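Local coordinates for protein cephalosporin acylase (Bacillus halodurans, PDB 2NLZ) that probably hydrolyses amide bonds, such as those of cephalosporin side chains, as a gamma-glutamyltranspeptidase-like N-terminal nucleophile hydrolase, at residues Q472-N475 against G476-Q480; Q491-R495 against R496-I500; T296-K299 against Q300-M304. The protein carries 1 engineered substitution. All coordinates share one frame; numbering follows the deposited sequence.

Overall arrangement
Along the chain, interaction 3 comes first, within helix 294-314, followed by interaction 1 and then interaction 2. Their centres form a compact triangle: about 11 Å separates interactions 1 and 2, and about 12 Å separates interaction 3 from each. Interaction 1 is the hairpin of strands 471-473 and 478-481; interaction 2 ends helix 487-495 and leads into strand 499-502, which runs parallel to 478-481 in the same small three-stranded mixed sheet. Helix 294-314 packs against this unit, with Ile301 touching Val479 and His298 meeting His498. Hairpin, helix end and helix 294-314 thus form one packed corner of the chain, lying away from its centre.

Interaction 1 of 3, residues Q472-N475 against G476-Q480; sequences QWTN and GKQVQ
Gln472 and Gln480 pair at the open end of a beta hairpin whose antiparallel strands are joined by a turn at Thr474-Lys477. Their backbones exchange two bonds: Gln472 N to Gln480 O at 2.7 Å, nearly straight at hydrogen (163°), and Gln480 N to Gln472 O. The next pair, Trp473 with Val479, is non-hydrogen-bonded, and its side chains share the more buried face. There Trp473 CB packs 4.3 Å from Val479 CG2, while Ile301 and Lys305 of helix 294-314 cover this side.

The indole also braces the turn. With its CG anti to the backbone N (chi1 163°), the ring swings along the hairpin and directs its N-H to Gly476 O, which lies close to the ring plane.

On the other face Gln472 is still buried, but the packing loosens through partly exposed Gln480 toward the turn. Gln472 and Gln480 run side by side with amide planes 80° apart, and Thr474 CG2 rests 3.9 Å from Gln480 CD. At the turn the side chain of exposed Asn475 meets Gln478 through its CB, 3.9 Å from Gln478 CB, whereas Thr474 N still bonds to Gln478 O at 3.0 Å.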
loop_
_atom_site.group_PDB
_atom_site.type_symbol
_atom_site.label_atom_id
_atom_site.label_comp_id
_atom_site.label_asym_id
_atom_site.label_seq_id
_atom_site.Cartn_x
_atom_site.Cartn_y
_atom_site.Cartn_z
ATOM N N GLN D 472 -12.202 -14.602 8.846
ATOM C CA GLN D 472 -12.915 -15.815 9.243
ATOM C C GLN D 472 -12.812 -16.129 10.726
ATOM O O GLN D 472 -11.729 -16.097 11.300
ATOM C CB GLN D 472 -12.519 -17.027 8.397
ATOM C CG GLN D 472 -11.162 -17.628 8.652
ATOM C CD GLN D 472 -11.036 -18.982 7.991
ATOM O OE1 GLN D 472 -11.912 -19.840 8.135
ATOM N NE2 GLN D 472 -9.954 -19.180 7.249
ATOM N N TRP D 473 -13.961 -16.420 11.334
ATOM C CA TRP D 473 -14.038 -16.803 12.745
ATOM C C TRP D 473 -13.702 -18.286 12.931
ATOM O O TRP D 473 -14.141 -19.121 12.146
ATOM C CB TRP D 473 -15.444 -16.510 13.276
ATOM C CG TRP D 473 -15.769 -17.198 14.543
ATOM C CD1 TRP D 473 -15.453 -16.787 15.794
ATOM C CD2 TRP D 473 -16.474 -18.426 14.688
ATOM N NE1 TRP D 473 -15.922 -17.678 16.721
ATOM C CE2 TRP D 473 -16.551 -18.700 16.064
ATOM C CE3 TRP D 473 -17.044 -19.326 13.786
ATOM C CZ2 TRP D 473 -17.179 -19.838 16.565
ATOM C CZ3 TRP D 473 -17.670 -20.456 14.286
ATOM C CH2 TRP D 473 -17.730 -20.702 15.664
ATOM N N THR D 474 -12.938 -18.607 13.974
ATOM C CA THR D 474 -12.594 -20.006 14.280
ATOM C C THR D 474 -13.159 -20.528 15.610
ATOM O O THR D 474 -14.025 -21.403 15.606
ATOM C CB THR D 474 -11.063 -20.262 14.262
ATOM O OG1 THR D 474 -10.414 -19.422 15.232
ATOM C CG2 THR D 474 -10.478 -20.010 12.876
ATOM N N ASN D 475 -12.668 -19.996 16.737
ATOM C CA ASN D 475 -12.918 -20.591 18.056
ATOM C C ASN D 475 -14.014 -19.930 18.856
ATOM O O ASN D 475 -15.137 -20.414 18.904
ATOM C CB ASN D 475 -11.644 -20.608 18.902
ATOM C CG ASN D 475 -10.738 -21.766 18.568
ATOM O OD1 ASN D 475 -11.162 -22.741 17.947
ATOM N ND2 ASN D 475 -9.477 -21.670 18.984
ATOM N N GLY D 476 -13.677 -18.837 19.520
ATOM C CA GLY D 476 -14.621 -18.188 20.406
ATOM C C GLY D 476 -14.659 -16.732 20.033
ATOM O O GLY D 476 -15.565 -16.278 19.327
ATOM N N LYS D 477 -13.652 -16.001 20.499
ATOM C CA LYS D 477 -13.478 -14.623 20.104
ATOM C C LYS D 477 -12.420 -14.539 18.996
ATOM O O LYS D 477 -12.116 -13.460 18.485
ATOM C CB LYS D 477 -13.110 -13.770 21.321
ATOM C CG LYS D 477 -14.141 -13.800 22.450
ATOM C CD LYS D 477 -13.865 -12.704 23.474
ATOM C CE LYS D 477 -14.911 -12.680 24.579
ATOM N NZ LYS D 477 -14.802 -11.431 25.375
ATOM N N GLN D 478 -11.893 -15.704 18.618
ATOM C CA GLN D 478 -10.830 -15.830 17.615
ATOM C C GLN D 478 -11.299 -15.594 16.180
ATOM O O GLN D 478 -12.157 -16.313 15.671
ATOM C CB GLN D 478 -10.198 -17.219 17.716
ATOM C CG GLN D 478 -9.125 -17.353 18.782
ATOM C CD GLN D 478 -7.763 -16.866 18.309
ATOM O OE1 GLN D 478 -7.010 -16.269 19.079
ATOM N NE2 GLN D 478 -7.443 -17.118 17.037
ATOM N N VAL D 479 -10.725 -14.587 15.525
ATOM C CA VAL D 479 -11.025 -14.288 14.123
ATOM C C VAL D 479 -9.722 -14.085 13.370
ATOM O O VAL D 479 -8.940 -13.194 13.713
ATOM C CB VAL D 479 -11.858 -12.999 13.963
ATOM C CG1 VAL D 479 -12.084 -12.704 12.512
ATOM C CG2 VAL D 479 -13.175 -13.111 14.674
ATOM N N GLN D 480 -9.490 -14.908 12.353
ATOM C CA GLN D 480 -8.352 -14.747 11.454
ATOM C C GLN D 480 -8.670 -13.748 10.348
ATOM O O GLN D 480 -9.777 -13.777 9.798
ATOM C CB GLN D 480 -8.008 -16.081 10.818
ATOM C CG GLN D 480 -7.785 -17.186 11.832
ATOM C CD GLN D 480 -7.285 -18.474 11.212
ATOM O OE1 GLN D 480 -6.460 -19.171 11.794
ATOM N NE2 GLN D 480 -7.787 -18.799 10.033
#

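Interaction 2 of 3, residues Q491-R495 against R496-I500; sequences QALVR and RGHKI
Leu493 O accepts two backbone N-H groups where helix 487-495 ends in a Schellman motif: His498 N at 3.1 Å, and Arg496 N in a weak bond bent to 124° at hydrogen. Arg496 N is itself shared, since it also reaches Ala492 O. The second bond that defines the motif runs from Gly497 N to Val494 O at 2.9 Å, with the donor well above the carbonyl plane. Gly497 is the C-prime residue, and its positive phi (107°) reverses the chain; a side chain on this conformation would collide through its CB with the carbonyl oxygen of Arg496.

His498 follows the reversal and turns its ring back along the helix end. Its CG is anti to the carbonyl carbon (chi1 -66°), an arrangement that brings the CD2 edge to Leu493 O, which lies in the ring plane, and sets CD2 3.9 Å from Leu493 CD2. The adjoining ring nitrogen, NE2, is hydrogen-bonded to ND1 of His298 on helix 294-314.

Beyond the cap the chain enters strand 499-502, completing the beta-alpha-beta unit that starts at strand 478-481. Ile500 folds back on the last helical turn: its CG1 lies 4.1 Å from Leu493 CB, and the two side chains pass at a slant. Nearby, Ile500 also packs on Leu504 of the second subunit, so the junction reaches a subunit interface. On its exposed flank, Val494 CG2 sits 3.8 Å from Ile500 CB, and Val494 CA directs a CA-H...O contact to His498 O.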
loop_
_atom_site.group_PDB
_atom_site.type_symbol
_atom_site.label_atom_id
_atom_site.label_comp_id
_atom_site.label_asym_id
_atom_site.label_seq_id
_atom_site.Cartn_x
_atom_site.Cartn_y
_atom_site.Cartn_z
ATOM N N GLN D 491 -7.245 -3.484 14.284
ATOM C CA GLN D 491 -6.913 -3.080 15.645
ATOM C C GLN D 491 -8.075 -2.425 16.407
ATOM O O GLN D 491 -8.143 -2.521 17.631
ATOM C CB GLN D 491 -5.667 -2.212 15.642
ATOM C CG GLN D 491 -4.412 -3.035 15.537
ATOM C CD GLN D 491 -3.212 -2.196 15.177
ATOM O OE1 GLN D 491 -3.349 -1.054 14.733
ATOM N NE2 GLN D 491 -2.022 -2.756 15.361
ATOM N N ALA D 492 -8.990 -1.791 15.680
ATOM C CA ALA D 492 -10.200 -1.270 16.289
ATOM C C ALA D 492 -11.114 -2.421 16.734
ATOM O O ALA D 492 -11.817 -2.315 17.745
ATOM C CB ALA D 492 -10.917 -0.321 15.337
ATOM N N LEU D 493 -11.074 -3.528 15.993
ATOM C CA LEU D 493 -11.821 -4.735 16.356
ATOM C C LEU D 493 -11.265 -5.391 17.610
ATOM O O LEU D 493 -12.013 -5.994 18.378
ATOM C CB LEU D 493 -11.815 -5.742 15.212
ATOM C CG LEU D 493 -12.685 -5.375 14.018
ATOM C CD1 LEU D 493 -12.412 -6.323 12.871
ATOM C CD2 LEU D 493 -14.149 -5.399 14.406
ATOM N N VAL D 494 -9.956 -5.267 17.809
ATOM C CA VAL D 494 -9.284 -5.826 18.992
ATOM C C VAL D 494 -9.671 -5.069 20.272
ATOM O O VAL D 494 -9.879 -5.679 21.334
ATOM C CB VAL D 494 -7.739 -5.837 18.826
ATOM C CG1 VAL D 494 -7.059 -6.461 20.041
ATOM C CG2 VAL D 494 -7.350 -6.588 17.580
ATOM N N ARG D 495 -9.782 -3.746 20.150
ATOM C CA ARG D 495 -10.227 -2.900 21.244
ATOM C C ARG D 495 -11.676 -3.210 21.603
ATOM O O ARG D 495 -12.089 -3.002 22.737
ATOM C CB ARG D 495 -10.059 -1.423 20.885
ATOM C CG ARG D 495 -8.641 -0.912 21.048
ATOM C CD ARG D 495 -8.550 0.575 20.781
ATOM N NE ARG D 495 -8.015 0.877 19.453
ATOM C CZ ARG D 495 -8.732 1.338 18.431
ATOM N NH1 ARG D 495 -10.039 1.550 18.562
ATOM N NH2 ARG D 495 -8.128 1.582 17.273
ATOM N N ARG D 496 -12.434 -3.727 20.637
ATOM C CA ARG D 496 -13.809 -4.174 20.876
ATOM C C ARG D 496 -13.875 -5.638 21.319
ATOM O O ARG D 496 -14.955 -6.224 21.413
ATOM C CB ARG D 496 -14.686 -3.932 19.648
ATOM C CG ARG D 496 -15.013 -2.466 19.429
ATOM C CD ARG D 496 -15.647 -2.263 18.075
ATOM N NE ARG D 496 -17.092 -2.474 18.086
ATOM C CZ ARG D 496 -17.982 -1.552 17.731
ATOM N NH1 ARG D 496 -17.576 -0.348 17.333
ATOM N NH2 ARG D 496 -19.280 -1.831 17.763
ATOM N N GLY D 497 -12.718 -6.231 21.591
ATOM C CA GLY D 497 -12.688 -7.532 22.251
ATOM C C GLY D 497 -12.314 -8.728 21.403
ATOM O O GLY D 497 -12.020 -9.800 21.943
ATOM N N HIS D 498 -12.323 -8.551 20.083
ATOM C CA HIS D 498 -12.003 -9.637 19.158
ATOM C C HIS D 498 -10.544 -10.049 19.251
ATOM O O HIS D 498 -9.649 -9.198 19.234
ATOM C CB HIS D 498 -12.307 -9.228 17.716
ATOM C CG HIS D 498 -13.761 -9.016 17.435
ATOM N ND1 HIS D 498 -14.621 -10.051 17.142
ATOM C CD2 HIS D 498 -14.502 -7.886 17.382
ATOM C CE1 HIS D 498 -15.831 -9.567 16.924
ATOM N NE2 HIS D 498 -15.786 -8.256 17.066
ATOM N N LYS D 499 -10.305 -11.356 19.351
ATOM C CA LYS D 499 -8.945 -11.888 19.297
ATOM C C LYS D 499 -8.544 -12.053 17.838
ATOM O O LYS D 499 -8.635 -13.140 17.278
ATOM C CB LYS D 499 -8.835 -13.227 20.038
ATOM C CG LYS D 499 -9.120 -13.190 21.551
ATOM C CD LYS D 499 -7.926 -12.680 22.366
ATOM C CE LYS D 499 -8.298 -12.424 23.830
ATOM N NZ LYS D 499 -9.104 -11.178 24.027
ATOM N N ILE D 500 -8.116 -10.951 17.226
ATOM C CA ILE D 500 -7.772 -10.913 15.803
ATOM C C ILE D 500 -6.348 -11.404 15.571
ATOM O O ILE D 500 -5.418 -11.008 16.277
ATOM C CB ILE D 500 -7.922 -9.484 15.213
ATOM C CG1 ILE D 500 -9.358 -8.978 15.357
ATOM C CG2 ILE D 500 -7.481 -9.437 13.749
ATOM C CD1 ILE D 500 -10.327 -9.567 14.358
#

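Interaction 3 of 3, residues T296-K299 against Q300-M304; sequences TYHK and QIEAM
Thr296 O receives Gln300 N at 3.0 Å, the first of four consecutive i to i+4 bonds that identify this segment as regular alpha helix. Tyr297 O to Ile301 N, His298 O to Glu302 N and Lys299 O to Ala303 N follow, each with an angle at hydrogen of at least 164°.

In a CH-pi contact one turn along, Glu302 CG lies over one face of the His298 imidazole, 3.7 Å from its centroid and 18° off the normal. The bend at Glu302 chi2 (-69°) keeps the carboxylate near the ring; OE1 salt-bridges Lys305 and OE2 accepts Leu346 N-H. An alanine at His298 would remove the ring that Glu302 CG covers, and would probably leave NE2 of His498 without its hydrogen-bonding mate.

Apolar and amide packing occupies the other flanks. Tyr297 and Gln300 extend side by side, Gln300 OE1 coming 3.3 Å from Tyr297 CD1 while it accepts the indole N-H of Trp471. Ile301 CD1 lies 4.4 Å from Tyr297 CB.

This largely buried part of helix 294-314 faces helix 444-457 through Gln300 and Met304, helix 274-283 through Ala303 and Met304, and strand 471-473 through Ile301 and Met304.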
loop_
_atom_site.group_PDB
_atom_site.type_symbol
_atom_site.label_atom_id
_atom_site.label_comp_id
_atom_site.label_asym_id
_atom_site.label_seq_id
_atom_site.Cartn_x
_atom_site.Cartn_y
_atom_site.Cartn_z
ATOM N N THR D 296 -19.232 -2.234 10.351
ATOM C CA THR D 296 -19.662 -3.237 9.380
ATOM C C THR D 296 -19.046 -4.595 9.652
ATOM O O THR D 296 -19.783 -5.571 9.785
ATOM C CB THR D 296 -19.350 -2.818 7.940
ATOM O OG1 THR D 296 -19.925 -1.535 7.687
ATOM C CG2 THR D 296 -19.942 -3.807 6.965
ATOM N N TYR D 297 -17.715 -4.655 9.756
ATOM C CA TYR D 297 -17.027 -5.924 10.037
ATOM C C TYR D 297 -17.486 -6.523 11.358
ATOM O O TYR D 297 -17.681 -7.728 11.450
ATOM C CB TYR D 297 -15.498 -5.788 10.010
ATOM C CG TYR D 297 -14.917 -5.624 8.619
ATOM C CD1 TYR D 297 -14.824 -6.713 7.738
ATOM C CD2 TYR D 297 -14.444 -4.382 8.180
ATOM C CE1 TYR D 297 -14.294 -6.564 6.443
ATOM C CE2 TYR D 297 -13.908 -4.221 6.896
ATOM C CZ TYR D 297 -13.833 -5.314 6.031
ATOM O OH TYR D 297 -13.294 -5.146 4.765
ATOM N N HIS D 298 -17.694 -5.676 12.363
ATOM C CA HIS D 298 -18.159 -6.146 13.669
ATOM C C HIS D 298 -19.482 -6.885 13.570
ATOM O O HIS D 298 -19.585 -8.042 13.999
ATOM C CB HIS D 298 -18.282 -4.991 14.660
ATOM C CG HIS D 298 -18.694 -5.415 16.038
ATOM N ND1 HIS D 298 -17.894 -6.189 16.852
ATOM C CD2 HIS D 298 -19.815 -5.152 16.752
ATOM C CE1 HIS D 298 -18.505 -6.392 18.005
ATOM N NE2 HIS D 298 -19.677 -5.778 17.968
ATOM N N LYS D 299 -20.484 -6.220 12.992
ATOM C CA LYS D 299 -21.800 -6.831 12.817
ATOM C C LYS D 299 -21.726 -8.106 11.958
ATOM O O LYS D 299 -22.323 -9.124 12.322
ATOM C CB LYS D 299 -22.804 -5.819 12.262
ATOM C CG LYS D 299 -23.157 -4.708 13.242
ATOM C CD LYS D 299 -23.784 -3.519 12.521
ATOM C CE LYS D 299 -24.191 -2.430 13.492
ATOM N NZ LYS D 299 -24.667 -1.234 12.750
ATOM N N GLN D 300 -20.977 -8.056 10.849
ATOM C CA GLN D 300 -20.711 -9.248 10.042
ATOM C C GLN D 300 -20.262 -10.381 10.947
ATOM O O GLN D 300 -20.969 -11.377 11.080
ATOM C CB GLN D 300 -19.618 -9.001 8.992
ATOM C CG GLN D 300 -20.043 -8.227 7.765
ATOM C CD GLN D 300 -18.945 -8.126 6.709
ATOM O OE1 GLN D 300 -17.824 -7.748 7.012
ATOM N NE2 GLN D 300 -19.276 -8.450 5.463
ATOM N N ILE D 301 -19.100 -10.199 11.580
ATOM C CA ILE D 301 -18.441 -11.218 12.422
ATOM C C ILE D 301 -19.326 -11.715 13.581
ATOM O O ILE D 301 -19.400 -12.918 13.843
ATOM C CB ILE D 301 -17.053 -10.713 12.955
ATOM C CG1 ILE D 301 -16.068 -10.519 11.805
ATOM C CG2 ILE D 301 -16.433 -11.679 13.950
ATOM C CD1 ILE D 301 -14.925 -9.567 12.123
ATOM N N GLU D 302 -20.021 -10.797 14.250
ATOM C CA GLU D 302 -20.906 -11.194 15.345
ATOM C C GLU D 302 -22.089 -12.047 14.903
ATOM O O GLU D 302 -22.363 -13.079 15.516
ATOM C CB GLU D 302 -21.381 -9.978 16.127
ATOM C CG GLU D 302 -20.265 -9.222 16.832
ATOM C CD GLU D 302 -19.638 -9.988 17.989
ATOM O OE1 GLU D 302 -18.855 -10.940 17.754
ATOM O OE2 GLU D 302 -19.916 -9.608 19.146
ATOM N N ALA D 303 -22.766 -11.617 13.835
ATOM C CA ALA D 303 -23.900 -12.350 13.251
ATOM C C ALA D 303 -23.487 -13.741 12.801
ATOM O O ALA D 303 -24.162 -14.737 13.086
ATOM C CB ALA D 303 -24.503 -11.572 12.081
ATOM N N MET D 304 -22.358 -13.802 12.105
ATOM C CA MET D 304 -21.820 -15.070 11.648
ATOM C C MET D 304 -21.610 -15.996 12.829
ATOM O O MET D 304 -22.014 -17.154 12.784
ATOM C CB MET D 304 -20.512 -14.868 10.870
ATOM C CG MET D 304 -19.872 -16.153 10.335
ATOM S SD MET D 304 -21.037 -17.301 9.562
ATOM C CE MET D 304 -21.553 -16.374 8.120
#